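Local coordinates for kallikrein-10 (Homo sapiens, PDB 5LPE), which is a secreted, zymogen-like serine peptidase of the kallikrein subfamily, inhibited by zinc, with a tumour-suppressor role in breast and prostate cancer, at residues S20-G24 with L25-C29. Residues are numbered along the deposited sequence; the frame is centred on the assembly and turned at random.
Sequences SLFNG and LSFHC
Phe-22 lays its ring beside the returning strand and meets Phe-27 there. Phe-22 CB lies 3.3 Å from Ser-26 O. CG stays near that same oxygen, which sits at the ring edge, close to its plane. Phe-22 CD2 comes to 3.4 Å from Ser-26 C. Phe-22 CE2 has moved on to Phe-27 CA, 3.8 Å away. At the tip, Phe-22 CZ is 4.0 Å from Phe-27 CD1. CG of Phe-22 stands beside its backbone N (chi1 -67°), which turns the ring back toward Ser-20, across the link between Ser-26 and Phe-27. Phe-27 turns its edge to the face of Phe-22, a T-shaped pair with planes at 85° and centroids 5.7 Å apart. Phe-27 CE1 touches Ser-20 CB. The Phe-22 ring also stacks with Trp-51. With an alanine at Phe-22, the Phe-27 edge would probably lose its aromatic face and Trp-51 its stacking partner.

The residues form a tight beta hairpin, the first of the N-terminal barrel of the chymotrypsin-like fold. A type II' turn runs from Asn-23 to Ser-26, with Gly-24 at positive phi, and Ser-26 N donates a hydrogen bond to Asn-23 O at 2.7 Å. Asn-23 N donates one to Ser-26 O. Next comes a classic bulge, with His-28 and Cys-29 both facing Leu-21. Leu-21 O accepts hydrogen bonds from His-28 N at 2.9 Å and, weakly, Cys-29 N. Leu-21 N donates one to Cys-29 O at 2.8 Å. The His-28 ring passes Asn-23 CB, and His-28 NE2 is hydrogen-bonded to Asn-47 OD1. Cys-29 is disulfide-bonded to Cys-45, next to His-44 of the probable charge relay system.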
ATOM      1  N   SER A  20      -4.390  -8.846   2.402  1.00 33.19           N
ATOM      2  CA  SER A  20      -4.961  -9.151   1.096  1.00 31.32           C
ATOM      3  C   SER A  20      -6.463  -8.914   1.145  1.00 32.54           C
ATOM      4  O   SER A  20      -7.138  -9.379   2.070  1.00 32.87           O
ATOM      5  CB  SER A  20      -4.666 -10.591   0.680  1.00 32.04           C
ATOM      6  OG  SER A  20      -4.750 -11.468   1.782  1.00 37.94           O
ATOM      7  N   LEU A  21      -6.976  -8.187   0.159  1.00 26.35           N
ATOM      8  CA  LEU A  21      -8.388  -7.840   0.084  1.00 29.68           C
ATOM      9  C   LEU A  21      -9.026  -8.626  -1.047  1.00 32.23           C
ATOM     10  O   LEU A  21      -8.506  -8.649  -2.169  1.00 29.12           O
ATOM     11  CB  LEU A  21      -8.583  -6.338  -0.139  1.00 26.72           C
ATOM     12  CG  LEU A  21      -8.232  -5.431   1.030  1.00 23.77           C
ATOM     13  CD1 LEU A  21      -8.154  -3.995   0.592  1.00 26.23           C
ATOM     14  CD2 LEU A  21      -9.264  -5.589   2.123  1.00 28.62           C
ATOM     15  N   PHE A  22     -10.147  -9.264  -0.756  1.00 31.66           N
ATOM     16  CA  PHE A  22     -10.851 -10.048  -1.753  1.00 32.84           C
ATOM     17  C   PHE A  22     -12.236  -9.473  -1.998  1.00 35.59           C
ATOM     18  O   PHE A  22     -12.911  -9.036  -1.060  1.00 36.80           O
ATOM     19  CB  PHE A  22     -10.961 -11.505  -1.329  1.00 30.44           C
ATOM     20  CG  PHE A  22      -9.655 -12.209  -1.282  1.00 30.40           C
ATOM     21  CD1 PHE A  22      -8.880 -12.179  -0.141  1.00 34.35           C
ATOM     22  CD2 PHE A  22      -9.191 -12.900  -2.380  1.00 32.33           C
ATOM     23  CE1 PHE A  22      -7.660 -12.830  -0.097  1.00 35.36           C
ATOM     24  CE2 PHE A  22      -7.972 -13.551  -2.339  1.00 28.58           C
ATOM     25  CZ  PHE A  22      -7.210 -13.514  -1.200  1.00 25.54           C
ATOM     26  N   ASN A  23     -12.629  -9.450  -3.273  1.00 39.04           N
ATOM     27  CA  ASN A  23     -14.011  -9.263  -3.702  1.00 37.35           C
ATOM     28  C   ASN A  23     -14.534 -10.603  -4.205  1.00 36.60           C
ATOM     29  O   ASN A  23     -13.842 -11.303  -4.953  1.00 34.94           O
ATOM     30  CB  ASN A  23     -14.117  -8.190  -4.794  1.00 41.78           C
ATOM     31  CG  ASN A  23     -15.538  -8.046  -5.346  1.00 42.74           C
ATOM     32  OD1 ASN A  23     -15.796  -8.357  -6.510  1.00 35.68           O
ATOM     33  ND2 ASN A  23     -16.461  -7.582  -4.502  1.00 38.28           N
ATOM     34  N   GLY A  24     -15.746 -10.961  -3.789  1.00 43.70           N
ATOM     35  CA  GLY A  24     -16.221 -12.313  -4.030  1.00 39.39           C
ATOM     36  C   GLY A  24     -15.226 -13.302  -3.466  1.00 39.05           C
ATOM     37  O   GLY A  24     -14.787 -13.184  -2.314  1.00 37.79           O
ATOM     38  N   LEU A  25     -14.867 -14.292  -4.282  1.00 40.83           N
ATOM     39  CA  LEU A  25     -13.776 -15.219  -4.002  1.00 38.52           C
ATOM     40  C   LEU A  25     -12.469 -14.779  -4.663  1.00 39.10           C
ATOM     41  O   LEU A  25     -11.495 -15.542  -4.675  1.00 41.78           O
ATOM     42  CB  LEU A  25     -14.150 -16.640  -4.446  1.00 35.55           C
ATOM     43  CG  LEU A  25     -15.202 -17.424  -3.644  1.00 39.19           C
ATOM     44  CD1 LEU A  25     -14.817 -17.505  -2.161  1.00 40.20           C
ATOM     45  CD2 LEU A  25     -16.618 -16.858  -3.812  1.00 36.98           C
ATOM     46  N   SER A  26     -12.443 -13.582  -5.239  1.00 36.37           N
ATOM     47  CA  SER A  26     -11.373 -13.138  -6.117  1.00 33.45           C
ATOM     48  C   SER A  26     -10.465 -12.120  -5.433  1.00 36.14           C
ATOM     49  O   SER A  26     -10.919 -11.297  -4.634  1.00 30.26           O
ATOM     50  CB  SER A  26     -11.960 -12.519  -7.378  1.00 30.40           C
ATOM     51  OG  SER A  26     -10.970 -11.805  -8.078  1.00 37.49           O
ATOM     52  N   PHE A  27      -9.175 -12.176  -5.767  1.00 30.31           N
ATOM     53  CA  PHE A  27      -8.233 -11.185  -5.272  1.00 23.13           C
ATOM     54  C   PHE A  27      -8.515  -9.822  -5.882  1.00 28.73           C
ATOM     55  O   PHE A  27      -8.860  -9.707  -7.058  1.00 33.54           O
ATOM     56  CB  PHE A  27      -6.811 -11.590  -5.600  1.00 21.08           C
ATOM     57  CG  PHE A  27      -5.779 -10.706  -4.980  1.00 27.39           C
ATOM     58  CD1 PHE A  27      -5.372 -10.918  -3.668  1.00 25.42           C
ATOM     59  CD2 PHE A  27      -5.210  -9.662  -5.700  1.00 27.02           C
ATOM     60  CE1 PHE A  27      -4.416 -10.110  -3.089  1.00 24.92           C
ATOM     61  CE2 PHE A  27      -4.247  -8.845  -5.123  1.00 28.54           C
ATOM     62  CZ  PHE A  27      -3.846  -9.071  -3.821  1.00 27.85           C
ATOM     63  N   HIS A  28      -8.347  -8.778  -5.083  1.00 27.16           N
ATOM     64  CA  HIS A  28      -8.618  -7.440  -5.584  1.00 33.19           C
ATOM     65  C   HIS A  28      -7.431  -6.517  -5.341  1.00 29.38           C
ATOM     66  O   HIS A  28      -6.816  -6.024  -6.288  1.00 35.86           O
ATOM     67  CB  HIS A  28      -9.882  -6.870  -4.934  1.00 34.59           C
ATOM     68  CG  HIS A  28     -10.591  -5.859  -5.780  1.00 33.00           C
ATOM     69  ND1 HIS A  28     -11.269  -6.197  -6.934  1.00 41.94           N
ATOM     70  CD2 HIS A  28     -10.735  -4.521  -5.641  1.00 35.43           C
ATOM     71  CE1 HIS A  28     -11.807  -5.112  -7.462  1.00 35.37           C
ATOM     72  NE2 HIS A  28     -11.498  -4.081  -6.697  1.00 34.18           N
ATOM     73  N   CYS A  29      -7.103  -6.266  -4.082  1.00 26.62           N
ATOM     74  CA  CYS A  29      -6.059  -5.318  -3.763  1.00 26.08           C
ATOM     75  C   CYS A  29      -5.300  -5.774  -2.535  1.00 28.92           C
ATOM     76  O   CYS A  29      -5.752  -6.627  -1.772  1.00 29.42           O
ATOM     77  CB  CYS A  29      -6.626  -3.921  -3.513  1.00 29.21           C
ATOM     78  SG  CYS A  29      -7.002  -3.059  -5.033  1.00 34.71           S
TER